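Local coordinates for putative peptide ABC-transport system periplasmic peptide-binding protein (Campylobacter jejuni, PDB 4OEV), which binds nickel(II) outside the cytoplasm and probably delivers it to an ABC-type importer, in a fold shared with peptide-binding proteins, at residues 244-249 with 257-262; 334-339 with 370-375; 345-350 with 379-384; 350-355 with 360-365; 403-408 with 413-418. All coordinates share one frame; numbering follows the deposited sequence.

Contact 1. Residues 244-249 with 257-262; sequences LMFNLD and KVRQAL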
# COMPACT_ATOMS: atom_id res chain seq x y z
N LEU A 244 -5.72 -14.40 0.59
CA LEU A 244 -5.76 -14.99 1.92
C LEU A 244 -4.32 -15.08 2.43
O LEU A 244 -3.50 -15.76 1.81
CB LEU A 244 -6.37 -16.42 1.93
CG LEU A 244 -6.49 -17.00 3.32
CD1 LEU A 244 -7.50 -16.14 4.04
CD2 LEU A 244 -6.97 -18.54 3.23
N MET A 245 -4.03 -14.42 3.55
CA MET A 245 -2.71 -14.50 4.23
C MET A 245 -2.72 -15.75 5.11
O MET A 245 -3.53 -15.79 6.02
CB MET A 245 -2.47 -13.26 5.10
CG MET A 245 -1.04 -13.08 5.85
SD MET A 245 -1.23 -12.32 7.50
CE MET A 245 -1.89 -13.71 8.42
N PHE A 246 -1.83 -16.71 4.89
CA PHE A 246 -1.62 -17.82 5.83
C PHE A 246 -0.77 -17.39 6.99
O PHE A 246 0.30 -16.74 6.79
CB PHE A 246 -0.92 -19.01 5.15
CG PHE A 246 -1.66 -19.61 4.00
CD1 PHE A 246 -2.95 -20.10 4.16
CD2 PHE A 246 -1.03 -19.78 2.79
CE1 PHE A 246 -3.60 -20.68 3.12
CE2 PHE A 246 -1.67 -20.38 1.74
CZ PHE A 246 -2.97 -20.85 1.91
N ASN A 247 -1.18 -17.73 8.20
CA ASN A 247 -0.30 -17.53 9.33
C ASN A 247 0.55 -18.80 9.45
O ASN A 247 0.05 -19.89 9.70
CB ASN A 247 -1.04 -17.24 10.66
CG ASN A 247 -0.06 -16.86 11.77
OD1 ASN A 247 1.06 -17.41 11.79
ND2 ASN A 247 -0.45 -15.94 12.69
N LEU A 248 1.85 -18.65 9.27
CA LEU A 248 2.68 -19.85 9.20
C LEU A 248 2.96 -20.42 10.58
O LEU A 248 3.52 -21.52 10.66
CB LEU A 248 4.02 -19.53 8.46
CG LEU A 248 4.07 -19.55 6.92
CD1 LEU A 248 3.43 -20.76 6.41
CD2 LEU A 248 3.32 -18.39 6.25
N ASP A 249 2.57 -19.72 11.67
CA ASP A 249 2.67 -20.30 13.00
C ASP A 249 1.56 -21.37 13.24
O ASP A 249 1.64 -22.15 14.19
CB ASP A 249 2.53 -19.29 14.14
CG ASP A 249 3.71 -18.29 14.21
OD1 ASP A 249 4.71 -18.52 13.47
OD2 ASP A 249 3.58 -17.31 15.00
N LYS A 257 1.97 -28.84 1.93
CA LYS A 257 0.90 -29.53 1.19
C LYS A 257 -0.47 -28.94 1.51
O LYS A 257 -1.34 -28.90 0.65
CB LYS A 257 0.89 -31.02 1.52
CG LYS A 257 2.08 -31.80 0.89
CD LYS A 257 2.17 -33.25 1.46
CE LYS A 257 3.38 -34.03 0.92
NZ LYS A 257 3.59 -35.37 1.59
N VAL A 258 -0.67 -28.53 2.76
CA VAL A 258 -1.96 -27.93 3.15
C VAL A 258 -2.17 -26.58 2.44
O VAL A 258 -3.22 -26.30 1.87
CB VAL A 258 -2.00 -27.73 4.67
CG1 VAL A 258 -3.18 -26.79 5.09
CG2 VAL A 258 -2.04 -29.10 5.39
N ARG A 259 -1.13 -25.74 2.41
CA ARG A 259 -1.25 -24.45 1.77
C ARG A 259 -1.44 -24.62 0.26
O ARG A 259 -2.23 -23.90 -0.36
CB ARG A 259 -0.00 -23.59 2.07
CG ARG A 259 -0.03 -22.99 3.44
CD ARG A 259 1.21 -22.19 3.67
NE ARG A 259 2.37 -23.02 4.03
CZ ARG A 259 3.50 -23.09 3.33
NH1 ARG A 259 4.48 -23.85 3.81
NH2 ARG A 259 3.68 -22.40 2.17
N GLN A 260 -0.76 -25.60 -0.34
CA GLN A 260 -0.98 -25.83 -1.76
C GLN A 260 -2.42 -26.34 -2.01
O GLN A 260 -3.10 -25.97 -2.95
CB GLN A 260 0.02 -26.84 -2.29
CG GLN A 260 1.47 -26.41 -2.16
CD GLN A 260 2.43 -27.52 -2.59
OE1 GLN A 260 2.26 -28.69 -2.21
NE2 GLN A 260 3.45 -27.16 -3.36
N ALA A 261 -2.86 -27.22 -1.13
CA ALA A 261 -4.21 -27.77 -1.29
C ALA A 261 -5.27 -26.66 -1.23
O ALA A 261 -6.20 -26.64 -2.04
CB ALA A 261 -4.45 -28.82 -0.25
N LEU A 262 -5.13 -25.73 -0.28
CA LEU A 262 -6.09 -24.64 -0.15
C LEU A 262 -6.08 -23.74 -1.39
O LEU A 262 -7.12 -23.22 -1.81
CB LEU A 262 -5.81 -23.83 1.11
CG LEU A 262 -5.95 -24.69 2.36
CD1 LEU A 262 -5.51 -23.96 3.53
CD2 LEU A 262 -7.43 -25.11 2.56

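Contact 2. Residues 334-339 with 370-375; sequences EIWAMS and GSFDYS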
# COMPACT_ATOMS: atom_id res chain seq x y z
N GLU A 334 -9.32 -20.36 11.53
CA GLU A 334 -10.19 -19.20 11.37
C GLU A 334 -9.78 -18.35 10.20
O GLU A 334 -8.59 -18.27 9.88
CB GLU A 334 -10.21 -18.36 12.62
CG GLU A 334 -10.75 -19.09 13.81
CD GLU A 334 -10.59 -18.33 15.09
OE1 GLU A 334 -11.30 -18.69 16.04
OE2 GLU A 334 -9.73 -17.39 15.14
N ILE A 335 -10.76 -17.73 9.54
CA ILE A 335 -10.47 -16.77 8.47
C ILE A 335 -10.98 -15.40 8.92
O ILE A 335 -12.19 -15.24 9.12
CB ILE A 335 -11.17 -17.17 7.16
CG1 ILE A 335 -10.73 -18.57 6.71
CG2 ILE A 335 -10.89 -16.16 6.08
CD1 ILE A 335 -11.73 -19.19 5.69
N TRP A 336 -10.09 -14.43 9.10
CA TRP A 336 -10.50 -13.13 9.62
C TRP A 336 -10.63 -12.08 8.51
O TRP A 336 -9.79 -12.03 7.60
CB TRP A 336 -9.50 -12.65 10.69
CG TRP A 336 -9.65 -13.38 12.02
CD1 TRP A 336 -9.46 -14.73 12.27
CD2 TRP A 336 -9.99 -12.79 13.28
NE1 TRP A 336 -9.69 -15.00 13.60
CE2 TRP A 336 -10.01 -13.83 14.24
CE3 TRP A 336 -10.30 -11.48 13.68
CZ2 TRP A 336 -10.31 -13.60 15.58
CZ3 TRP A 336 -10.62 -11.25 15.02
CH2 TRP A 336 -10.61 -12.31 15.95
N ALA A 337 -11.67 -11.25 8.57
CA ALA A 337 -11.86 -10.20 7.56
C ALA A 337 -12.20 -8.90 8.25
O ALA A 337 -12.87 -8.91 9.29
CB ALA A 337 -13.00 -10.57 6.54
N MET A 338 -11.74 -7.79 7.66
CA MET A 338 -12.18 -6.47 8.08
C MET A 338 -13.69 -6.33 7.86
O MET A 338 -14.12 -6.33 6.71
CB MET A 338 -11.45 -5.40 7.28
CG MET A 338 -9.92 -5.41 7.41
SD MET A 338 -9.32 -4.15 6.31
CE MET A 338 -7.53 -4.17 6.59
N SER A 339 -14.48 -6.19 8.93
CA SER A 339 -15.94 -6.20 8.82
C SER A 339 -16.49 -4.94 8.15
O SER A 339 -17.63 -4.96 7.68
CB SER A 339 -16.60 -6.40 10.20
OG SER A 339 -16.23 -5.37 11.09
N GLY A 370 -8.39 -2.51 12.34
CA GLY A 370 -7.73 -1.81 13.44
C GLY A 370 -8.15 -2.26 14.84
O GLY A 370 -7.64 -1.77 15.85
N SER A 371 -9.07 -3.21 14.93
CA SER A 371 -9.54 -3.60 16.28
C SER A 371 -8.90 -4.92 16.79
O SER A 371 -9.11 -5.30 17.94
CB SER A 371 -11.07 -3.73 16.30
OG SER A 371 -11.51 -4.89 15.63
N PHE A 372 -8.11 -5.59 15.93
CA PHE A 372 -7.42 -6.83 16.29
C PHE A 372 -6.09 -6.87 15.57
O PHE A 372 -5.87 -6.14 14.59
CB PHE A 372 -8.27 -8.10 15.96
CG PHE A 372 -8.61 -8.26 14.49
CD1 PHE A 372 -9.68 -7.57 13.93
CD2 PHE A 372 -7.85 -9.08 13.67
CE1 PHE A 372 -9.99 -7.70 12.56
CE2 PHE A 372 -8.15 -9.21 12.30
CZ PHE A 372 -9.22 -8.52 11.75
N ASP A 373 -5.20 -7.72 16.06
CA ASP A 373 -3.84 -7.83 15.53
C ASP A 373 -3.82 -8.81 14.37
O ASP A 373 -4.03 -10.02 14.56
CB ASP A 373 -2.89 -8.27 16.65
CG ASP A 373 -1.43 -8.27 16.24
OD1 ASP A 373 -1.14 -8.39 15.07
OD2 ASP A 373 -0.57 -8.22 17.11
N TYR A 374 -3.58 -8.30 13.17
CA TYR A 374 -3.66 -9.09 11.96
C TYR A 374 -2.61 -10.21 11.89
O TYR A 374 -2.75 -11.12 11.10
CB TYR A 374 -3.53 -8.22 10.72
CG TYR A 374 -4.50 -7.05 10.62
CD1 TYR A 374 -4.17 -5.92 9.85
CD2 TYR A 374 -5.71 -7.05 11.30
CE1 TYR A 374 -5.04 -4.83 9.77
CE2 TYR A 374 -6.57 -5.99 11.24
CZ TYR A 374 -6.24 -4.87 10.45
OH TYR A 374 -7.13 -3.79 10.38
N SER A 375 -1.53 -10.09 12.67
CA SER A 375 -0.45 -11.06 12.64
C SER A 375 -0.70 -12.16 13.67
O SER A 375 0.15 -13.04 13.83
CB SER A 375 0.93 -10.39 12.92
OG SER A 375 1.04 -10.05 14.29

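Contact 3. Residues 345-350 with 379-384; sequences VSLAGI and SFLIGW. With OXL (oxalate ion), chain D.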
# COMPACT_ATOMS: atom_id res chain seq x y z
N VAL A 345 -15.27 -9.28 3.51
CA VAL A 345 -16.26 -10.15 4.14
C VAL A 345 -16.80 -11.17 3.15
O VAL A 345 -16.91 -12.38 3.47
CB VAL A 345 -17.46 -9.35 4.72
CG1 VAL A 345 -18.58 -10.32 5.15
CG2 VAL A 345 -16.98 -8.44 5.86
N SER A 346 -17.15 -10.70 1.94
CA SER A 346 -17.67 -11.60 0.91
C SER A 346 -16.64 -12.65 0.54
O SER A 346 -16.94 -13.82 0.41
CB SER A 346 -18.09 -10.83 -0.34
OG SER A 346 -19.31 -10.14 -0.10
N LEU A 347 -15.40 -12.21 0.35
CA LEU A 347 -14.33 -13.14 0.06
C LEU A 347 -14.06 -14.19 1.14
O LEU A 347 -13.81 -15.34 0.79
CB LEU A 347 -13.03 -12.35 -0.21
CG LEU A 347 -13.01 -11.63 -1.56
CD1 LEU A 347 -11.75 -10.72 -1.59
CD2 LEU A 347 -13.06 -12.60 -2.74
N ALA A 348 -14.11 -13.80 2.42
CA ALA A 348 -13.91 -14.74 3.52
C ALA A 348 -15.04 -15.79 3.51
O ALA A 348 -14.80 -16.98 3.81
CB ALA A 348 -13.89 -14.03 4.85
N GLY A 349 -16.24 -15.35 3.20
CA GLY A 349 -17.39 -16.24 3.03
C GLY A 349 -17.23 -17.23 1.89
O GLY A 349 -17.58 -18.41 2.03
N ILE A 350 -16.71 -16.78 0.76
CA ILE A 350 -16.52 -17.63 -0.40
C ILE A 350 -15.42 -18.66 -0.13
O ILE A 350 -15.61 -19.88 -0.39
CB ILE A 350 -16.20 -16.78 -1.65
CG1 ILE A 350 -17.44 -15.97 -2.03
CG2 ILE A 350 -15.84 -17.67 -2.83
CD1 ILE A 350 -17.18 -14.95 -3.13
N SER A 379 -5.59 -16.91 9.68
CA SER A 379 -5.50 -16.41 8.33
C SER A 379 -6.31 -15.11 8.24
O SER A 379 -7.16 -14.82 9.12
CB SER A 379 -5.99 -17.46 7.32
OG SER A 379 -7.38 -17.74 7.44
N PHE A 380 -6.03 -14.34 7.22
CA PHE A 380 -6.49 -12.95 7.16
C PHE A 380 -6.71 -12.55 5.70
O PHE A 380 -5.85 -12.84 4.87
CB PHE A 380 -5.44 -12.01 7.84
CG PHE A 380 -5.83 -10.56 7.86
CD1 PHE A 380 -6.80 -10.10 8.74
CD2 PHE A 380 -5.20 -9.65 7.00
CE1 PHE A 380 -7.14 -8.74 8.76
CE2 PHE A 380 -5.54 -8.28 7.02
CZ PHE A 380 -6.53 -7.84 7.88
N LEU A 381 -7.85 -11.91 5.40
CA LEU A 381 -8.15 -11.47 4.04
C LEU A 381 -7.37 -10.16 3.84
O LEU A 381 -7.89 -9.11 4.18
CB LEU A 381 -9.66 -11.25 3.85
CG LEU A 381 -10.17 -11.55 2.42
CD1 LEU A 381 -9.42 -10.74 1.39
CD2 LEU A 381 -9.99 -13.01 2.09
N ILE A 382 -6.16 -10.28 3.32
CA ILE A 382 -5.11 -9.23 3.29
C ILE A 382 -5.06 -8.53 1.93
O ILE A 382 -5.67 -9.01 0.97
CB ILE A 382 -3.73 -9.88 3.61
CG1 ILE A 382 -2.67 -8.84 4.08
CG2 ILE A 382 -3.19 -10.56 2.29
CD1 ILE A 382 -1.47 -9.51 4.74
N GLY A 383 -4.33 -7.39 1.80
CA GLY A 383 -4.22 -6.78 0.50
C GLY A 383 -2.87 -5.98 0.55
O GLY A 383 -2.46 -5.62 1.65
N TRP A 384 -2.20 -5.82 -0.59
CA TRP A 384 -0.97 -4.97 -0.71
C TRP A 384 -0.87 -4.55 -2.14
O TRP A 384 -1.61 -5.04 -2.97
CB TRP A 384 0.34 -5.72 -0.34
CG TRP A 384 0.43 -6.21 1.04
CD1 TRP A 384 0.42 -7.54 1.46
CD2 TRP A 384 0.54 -5.43 2.21
NE1 TRP A 384 0.50 -7.59 2.84
CE2 TRP A 384 0.60 -6.30 3.31
CE3 TRP A 384 0.65 -4.04 2.43
CZ2 TRP A 384 0.73 -5.84 4.62
CZ3 TRP A 384 0.76 -3.59 3.74
CH2 TRP A 384 0.82 -4.48 4.80
C1 OXL D . -4.39 -4.86 4.37
C2 OXL D . -3.02 -4.49 4.94
O1 OXL D . -4.85 -6.08 4.31
O2 OXL D . -2.58 -5.24 5.83
O3 OXL D . -5.09 -3.89 4.00
O4 OXL D . -2.43 -3.39 4.65

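Contact 4. Residues 350-355 with 360-365; sequences ILQSEF and VVSKVV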
# COMPACT_ATOMS: atom_id res chain seq x y z
N ILE A 350 -16.71 -16.78 0.76
CA ILE A 350 -16.52 -17.63 -0.40
C ILE A 350 -15.42 -18.66 -0.13
O ILE A 350 -15.61 -19.88 -0.39
CB ILE A 350 -16.20 -16.78 -1.65
CG1 ILE A 350 -17.44 -15.97 -2.03
CG2 ILE A 350 -15.84 -17.67 -2.83
CD1 ILE A 350 -17.18 -14.95 -3.13
N LEU A 351 -14.31 -18.22 0.47
CA LEU A 351 -13.23 -19.16 0.83
C LEU A 351 -13.76 -20.29 1.74
O LEU A 351 -13.49 -21.47 1.50
CB LEU A 351 -12.08 -18.42 1.52
CG LEU A 351 -11.35 -17.42 0.66
CD1 LEU A 351 -10.25 -16.73 1.50
CD2 LEU A 351 -10.73 -18.05 -0.59
N GLN A 352 -14.54 -19.92 2.77
CA GLN A 352 -15.11 -20.89 3.70
C GLN A 352 -15.96 -21.91 2.95
O GLN A 352 -15.88 -23.09 3.21
CB GLN A 352 -15.93 -20.18 4.77
CG GLN A 352 -16.68 -21.16 5.73
CD GLN A 352 -17.61 -20.39 6.66
OE1 GLN A 352 -18.44 -19.58 6.19
NE2 GLN A 352 -17.48 -20.60 7.96
N SER A 353 -16.74 -21.43 1.99
CA SER A 353 -17.53 -22.27 1.11
C SER A 353 -16.68 -23.22 0.25
O SER A 353 -16.97 -24.42 0.17
CB SER A 353 -18.40 -21.39 0.18
OG SER A 353 -18.95 -22.28 -0.78
N GLU A 354 -15.64 -22.67 -0.37
CA GLU A 354 -14.71 -23.43 -1.23
C GLU A 354 -14.00 -24.53 -0.43
O GLU A 354 -13.87 -25.68 -0.90
CB GLU A 354 -13.66 -22.46 -1.86
CG GLU A 354 -14.25 -21.50 -2.91
CD GLU A 354 -14.87 -22.24 -4.10
OE1 GLU A 354 -15.95 -22.84 -3.96
OE2 GLU A 354 -14.27 -22.23 -5.20
N PHE A 355 -13.59 -24.18 0.79
CA PHE A 355 -12.87 -25.15 1.61
C PHE A 355 -13.79 -26.25 2.09
O PHE A 355 -13.39 -27.41 2.24
CB PHE A 355 -12.26 -24.48 2.80
CG PHE A 355 -11.19 -23.44 2.43
CD1 PHE A 355 -10.53 -23.47 1.21
CD2 PHE A 355 -10.90 -22.44 3.31
CE1 PHE A 355 -9.53 -22.51 0.91
CE2 PHE A 355 -9.90 -21.45 3.01
CZ PHE A 355 -9.25 -21.51 1.81
N VAL A 360 -12.51 -29.27 4.36
CA VAL A 360 -11.76 -28.40 5.26
C VAL A 360 -12.71 -27.47 6.01
O VAL A 360 -13.47 -26.71 5.40
CB VAL A 360 -10.70 -27.59 4.51
CG1 VAL A 360 -10.02 -26.60 5.44
CG2 VAL A 360 -9.68 -28.53 3.87
N VAL A 361 -12.70 -27.57 7.34
CA VAL A 361 -13.60 -26.76 8.16
C VAL A 361 -12.95 -25.41 8.46
O VAL A 361 -11.74 -25.33 8.69
CB VAL A 361 -14.00 -27.50 9.48
CG1 VAL A 361 -14.78 -26.58 10.41
CG2 VAL A 361 -14.81 -28.83 9.21
N SER A 362 -13.74 -24.34 8.40
CA SER A 362 -13.21 -23.01 8.76
C SER A 362 -14.32 -22.12 9.33
O SER A 362 -15.53 -22.37 9.15
CB SER A 362 -12.54 -22.34 7.58
OG SER A 362 -13.47 -22.13 6.54
N LYS A 363 -13.89 -21.11 10.08
CA LYS A 363 -14.82 -20.21 10.75
C LYS A 363 -14.55 -18.80 10.32
O LYS A 363 -13.40 -18.34 10.46
CB LYS A 363 -14.63 -20.33 12.27
CG LYS A 363 -15.52 -19.38 13.08
CD LYS A 363 -15.17 -19.44 14.55
CE LYS A 363 -15.99 -18.43 15.34
NZ LYS A 363 -15.78 -18.55 16.83
N VAL A 364 -15.56 -18.08 9.84
CA VAL A 364 -15.29 -16.69 9.41
C VAL A 364 -15.45 -15.74 10.60
O VAL A 364 -16.43 -15.80 11.34
CB VAL A 364 -16.18 -16.26 8.23
CG1 VAL A 364 -15.95 -14.77 7.88
CG2 VAL A 364 -15.86 -17.12 7.00
N VAL A 365 -14.43 -14.92 10.84
CA VAL A 365 -14.50 -13.98 11.94
C VAL A 365 -14.35 -12.56 11.37
O VAL A 365 -13.29 -12.19 10.92
CB VAL A 365 -13.41 -14.27 13.00
CG1 VAL A 365 -13.54 -13.31 14.19
CG2 VAL A 365 -13.45 -15.79 13.43
O HOH W 1 -14.87 -24.34 5.45
O HOH W 2 -18.17 -19.00 10.05

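Contact 5. Residues 403-408 with 413-418; sequences DSALND and FGHYHD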
# COMPACT_ATOMS: atom_id res chain seq x y z
N ASP A 403 9.37 -9.99 9.29
CA ASP A 403 8.44 -10.64 10.16
C ASP A 403 8.06 -9.70 11.30
O ASP A 403 8.93 -9.19 12.00
CB ASP A 403 9.08 -11.95 10.71
CG ASP A 403 8.11 -12.83 11.49
OD1 ASP A 403 7.16 -12.32 12.16
OD2 ASP A 403 8.34 -14.07 11.46
N SER A 404 6.76 -9.43 11.44
CA SER A 404 6.31 -8.40 12.37
C SER A 404 6.35 -8.81 13.83
O SER A 404 6.13 -7.95 14.71
CB SER A 404 4.92 -7.91 12.00
OG SER A 404 3.92 -8.91 12.12
N ALA A 405 6.57 -10.10 14.11
CA ALA A 405 6.74 -10.51 15.50
C ALA A 405 8.13 -10.07 16.00
O ALA A 405 8.33 -9.90 17.20
CB ALA A 405 6.57 -12.07 15.69
N LEU A 406 9.06 -9.87 15.07
CA LEU A 406 10.43 -9.44 15.42
C LEU A 406 10.70 -7.94 15.13
O LEU A 406 11.32 -7.21 15.90
CB LEU A 406 11.38 -10.30 14.62
CG LEU A 406 12.84 -9.91 14.54
CD1 LEU A 406 13.49 -10.42 15.78
CD2 LEU A 406 13.45 -10.49 13.24
N ASN A 407 10.07 -7.45 14.07
CA ASN A 407 10.38 -6.14 13.50
C ASN A 407 9.14 -5.28 13.60
O ASN A 407 8.17 -5.52 12.88
CB ASN A 407 10.79 -6.35 12.02
CG ASN A 407 11.28 -5.06 11.35
OD1 ASN A 407 11.02 -3.97 11.86
ND2 ASN A 407 11.91 -5.19 10.17
N ASP A 408 9.13 -4.30 14.50
CA ASP A 408 7.95 -3.47 14.68
C ASP A 408 7.51 -2.76 13.40
O ASP A 408 6.33 -2.44 13.23
CB ASP A 408 8.18 -2.41 15.76
CG ASP A 408 8.28 -3.00 17.16
OD1 ASP A 408 8.00 -4.20 17.35
OD2 ASP A 408 8.64 -2.25 18.08
N PHE A 413 3.14 -10.16 8.08
CA PHE A 413 2.28 -10.45 9.16
C PHE A 413 1.99 -11.95 9.35
O PHE A 413 1.53 -12.32 10.44
CB PHE A 413 0.96 -9.69 9.01
CG PHE A 413 1.12 -8.16 9.08
CD1 PHE A 413 2.18 -7.61 9.74
CD2 PHE A 413 0.14 -7.32 8.59
CE1 PHE A 413 2.33 -6.20 9.83
CE2 PHE A 413 0.29 -5.92 8.70
CZ PHE A 413 1.36 -5.39 9.31
N GLY A 414 2.24 -12.76 8.31
CA GLY A 414 2.05 -14.21 8.35
C GLY A 414 3.27 -14.95 8.84
O GLY A 414 3.22 -16.17 9.01
N HIS A 415 4.36 -14.23 9.11
CA HIS A 415 5.58 -14.85 9.65
C HIS A 415 6.15 -15.81 8.66
O HIS A 415 6.53 -16.95 8.99
CB HIS A 415 5.28 -15.53 10.98
CG HIS A 415 4.45 -14.66 11.87
ND1 HIS A 415 4.91 -13.44 12.35
CD2 HIS A 415 3.16 -14.77 12.28
CE1 HIS A 415 3.94 -12.86 13.04
NE2 HIS A 415 2.87 -13.65 13.01
N TYR A 416 6.18 -15.35 7.43
CA TYR A 416 6.67 -16.18 6.30
C TYR A 416 8.18 -16.14 6.23
O TYR A 416 8.73 -15.06 6.21
CB TYR A 416 6.09 -15.63 5.02
CG TYR A 416 6.52 -16.33 3.74
CD1 TYR A 416 6.13 -17.65 3.48
CD2 TYR A 416 7.24 -15.66 2.78
CE1 TYR A 416 6.49 -18.28 2.28
CE2 TYR A 416 7.59 -16.27 1.58
CZ TYR A 416 7.21 -17.58 1.33
OH TYR A 416 7.60 -18.15 0.09
N HIS A 417 8.86 -17.29 6.21
CA HIS A 417 10.35 -17.32 6.11
C HIS A 417 10.76 -18.24 4.98
O HIS A 417 10.61 -19.46 5.10
CB HIS A 417 10.97 -17.80 7.42
CG HIS A 417 10.75 -16.86 8.57
ND1 HIS A 417 11.80 -16.27 9.26
CD2 HIS A 417 9.62 -16.41 9.14
CE1 HIS A 417 11.31 -15.50 10.21
NE2 HIS A 417 9.98 -15.56 10.15
N ASP A 418 11.24 -17.70 3.87
CA ASP A 418 11.70 -18.52 2.73
C ASP A 418 13.05 -18.05 2.25
O ASP A 418 13.21 -16.85 1.94
CB ASP A 418 10.73 -18.46 1.56
CG ASP A 418 11.10 -19.38 0.44
OD1 ASP A 418 11.83 -18.99 -0.51
OD2 ASP A 418 10.66 -20.56 0.49

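Contact 1. Residues 244-249 with 257-262
The side chain of Arg-259 lies across the ring of Phe-246, and this is the tight part of the contact. CG of Arg-259 sits 3.6 Å from the ring centroid of Phe-246, 20° off the normal, in a CH-pi contact shifted toward the rim. CD of Arg-259 follows along the same side, 3.4 Å from CD2 of Phe-246. The arginine chain then bends at chi3 (-80°) and carries the guanidinium off the ring, the two planes standing 66° apart. Toward the partly exposed side the packing thins to a single methyl: CD1 of Leu-248 covers one face of the guanidinium, 3.4 Å from NE of Arg-259. The charged end is held elsewhere, by Asn-451, the carbonyl of Pro-452 and the carbonyl of Lys-254. Deeper in, CD1 of Leu-262 meets CE1 of Phe-246 at 3.8 Å, where Ile-455 and Phe-355 close the core. The whole is a helix packed against a beta-sheet, as in the alpha/beta lobes of periplasmic binding proteins.

Contact 2. Residues 334-339 with 370-375
Aromatic packing between Trp-336 and Phe-372 makes up most of this contact. CE3 of the indole stands 3.3 Å above the centre of the Phe-372 ring, yet the planes are inclined at 48° with centroids 4.6 Å apart, so the two rings meet obliquely. Phe-372 has its CG wedged between its own backbone N and carbonyl carbon (chi1 61°), which turns the ring to the strand. Its opposite face meets CE2 of Tyr-374, so the phenyl is held between two aromatic neighbours. A smaller apolar touch comes from Met-338, whose extended chain crosses Tyr-374 at about a right angle and brings CE of Met-338 to 4.1 Å from CE1 of Tyr-374. The side-chain hydrogen bonds named here stay within each segment. Trp-336 NE1 gives a nearly straight bond (167°) to Glu-334 OE2 at 2.8 Å, in the indole plane but from above the carboxylate. In the loop, Gly-370 N donates to Tyr-374 OH at 2.7 Å, and Asp-373 OD1 accepts both N and OG of Ser-375, the former an Asx turn. Polar bonds help fix the loop and the indole while apolar packing joins them, beside the oxalate pocket lined by Met-338.

Contact 3. Residues 345-350 with 379-384
Leu-347 and Leu-381 meet methyl to methyl, CD1 to CD1 at 3.8 Å, their side chains crossing at about a right angle. The other branch of Leu-381 turns toward the helix backbone, with its CD2 3.9 Å from CB of Leu-347 and 4.2 Å from N of Ala-348. Leu-381 reaches this place with a chi1 of -148°, away from a staggered value. The same strand supplies the oxalate pocket. Gly-383 N gives a weak, bent bond (127°) to O1 of oxalate at 2.9 Å. CE2 of Phe-380 presents its ring edge to oxalate O1 at 3.6 Å, whereas Trp-384 offers a face, its CZ3 3.3 Å from oxalate O4. One shell out, Arg-344 binds both the ion and the carbonyl of Leu-381. The strand itself is set by backbone bonds to strand 241-246 on the one hand and Trp-336 on the other. On the helix, Ala-348 packs on Ile-335 and Ala-337 of strand 329-338, and Leu-347 on Ile-271 of helix 268-274. Strand 379-384 is therefore two-sided in its chemistry: the side chain of Leu-381 meets the helix by apolar packing alone, while its neighbours line the oxalate with a weak peptide N-H bond and aromatic walls, and Arg-344 supplies the charge.

Contact 4. Residues 350-355 with 360-365
Gln-352 stretches across to the strand with CG anti to its backbone N (chi1 175°) and the chain extended beyond. That shape delivers NE2 of Gln-352 to the carbonyl of Ser-362, 2.9 Å from its O and nearly straight at 172°. The acceptor lies in the amide plane of Gln-352, but the donor arrives above the carbonyl plane. CG2 of Val-364 rests 3.7 Å from OE1 of Gln-352. One water accepts from both Gln-352 NE2 and Val-364 N. The hydroxyl of Ser-362 gives to another water, which donates in turn to the carbonyls of Gln-352 and Val-360. Near the turn, Val-360 N bonds to Phe-355 O at 3.0 Å and CB of Val-360 meets CB of Phe-355 at 3.9 Å, while the ring of Phe-355 leads off toward Leu-262 and Ile-455. Helix and strand segments run nearly antiparallel (167°), their axes 7.8 Å apart, as the second half of the beta-alpha-beta unit formed by strand 329-338, helix 342-357 and strand 361-367.

Contact 5. Residues 403-408 with 413-418
Asp-403 joins two histidines through its carboxylate, and its path shows how. CB of Asp-403 passes 3.8 Å from NE2 of His-417, and the first torsion (chi1 -172°) swings the carboxylate away from its own N, turning the oxygens to the facing segment. OD1 of Asp-403 accepts from His-415 ND1 at a short 2.5 Å, nearly straight (170°), on the syn side but tilted from the carboxylate plane, and in the plane of the His-415 ring. The same OD1 of Asp-403 also takes Ala-405 N at 3.0 Å from the opposite face, closing an Asx turn. OD2 of Asp-403 uses its anti lone pair for His-417 NE2, 2.6 Å away and 168° at the hydrogen. Beside this, Ser-404 OG sits at the edge of the Phe-413 ring, 3.2 Å from its CD1, and CB of Ala-405 lies 3.8 Å from CE1 of His-415. His-415 NE2 bonds to the carbonyl of Ser-375. With both nitrogens bonded to acceptors, His-415 is probably protonated, and the carboxylate charged.

Overall arrangement
Contacts 1 and 3 are buried and apolar across their segments, while contacts 2, 4 and 5 are partly buried; contact 2 is apolar across its segments, contacts 4 and 5 polar. Contacts 3 and 4 use successive parts of helix 342-357, and contact 4 lies inside the chain loop closed by contact 2, whose strand 329-338 neighbours strand 361-367. Strands 241-246 and 379-384, side by side in one sheet, tie contact 1 to contact 3. Met-338 in contact 2 and four residues of contact 3 border the oxalate, whereas contact 4 relies on direct and water-mediated bonds away from it. Contact 5, built on histidine-carboxylate hydrogen bonds within one loop, reaches contacts 1 and 2 through Gly-414 and His-415.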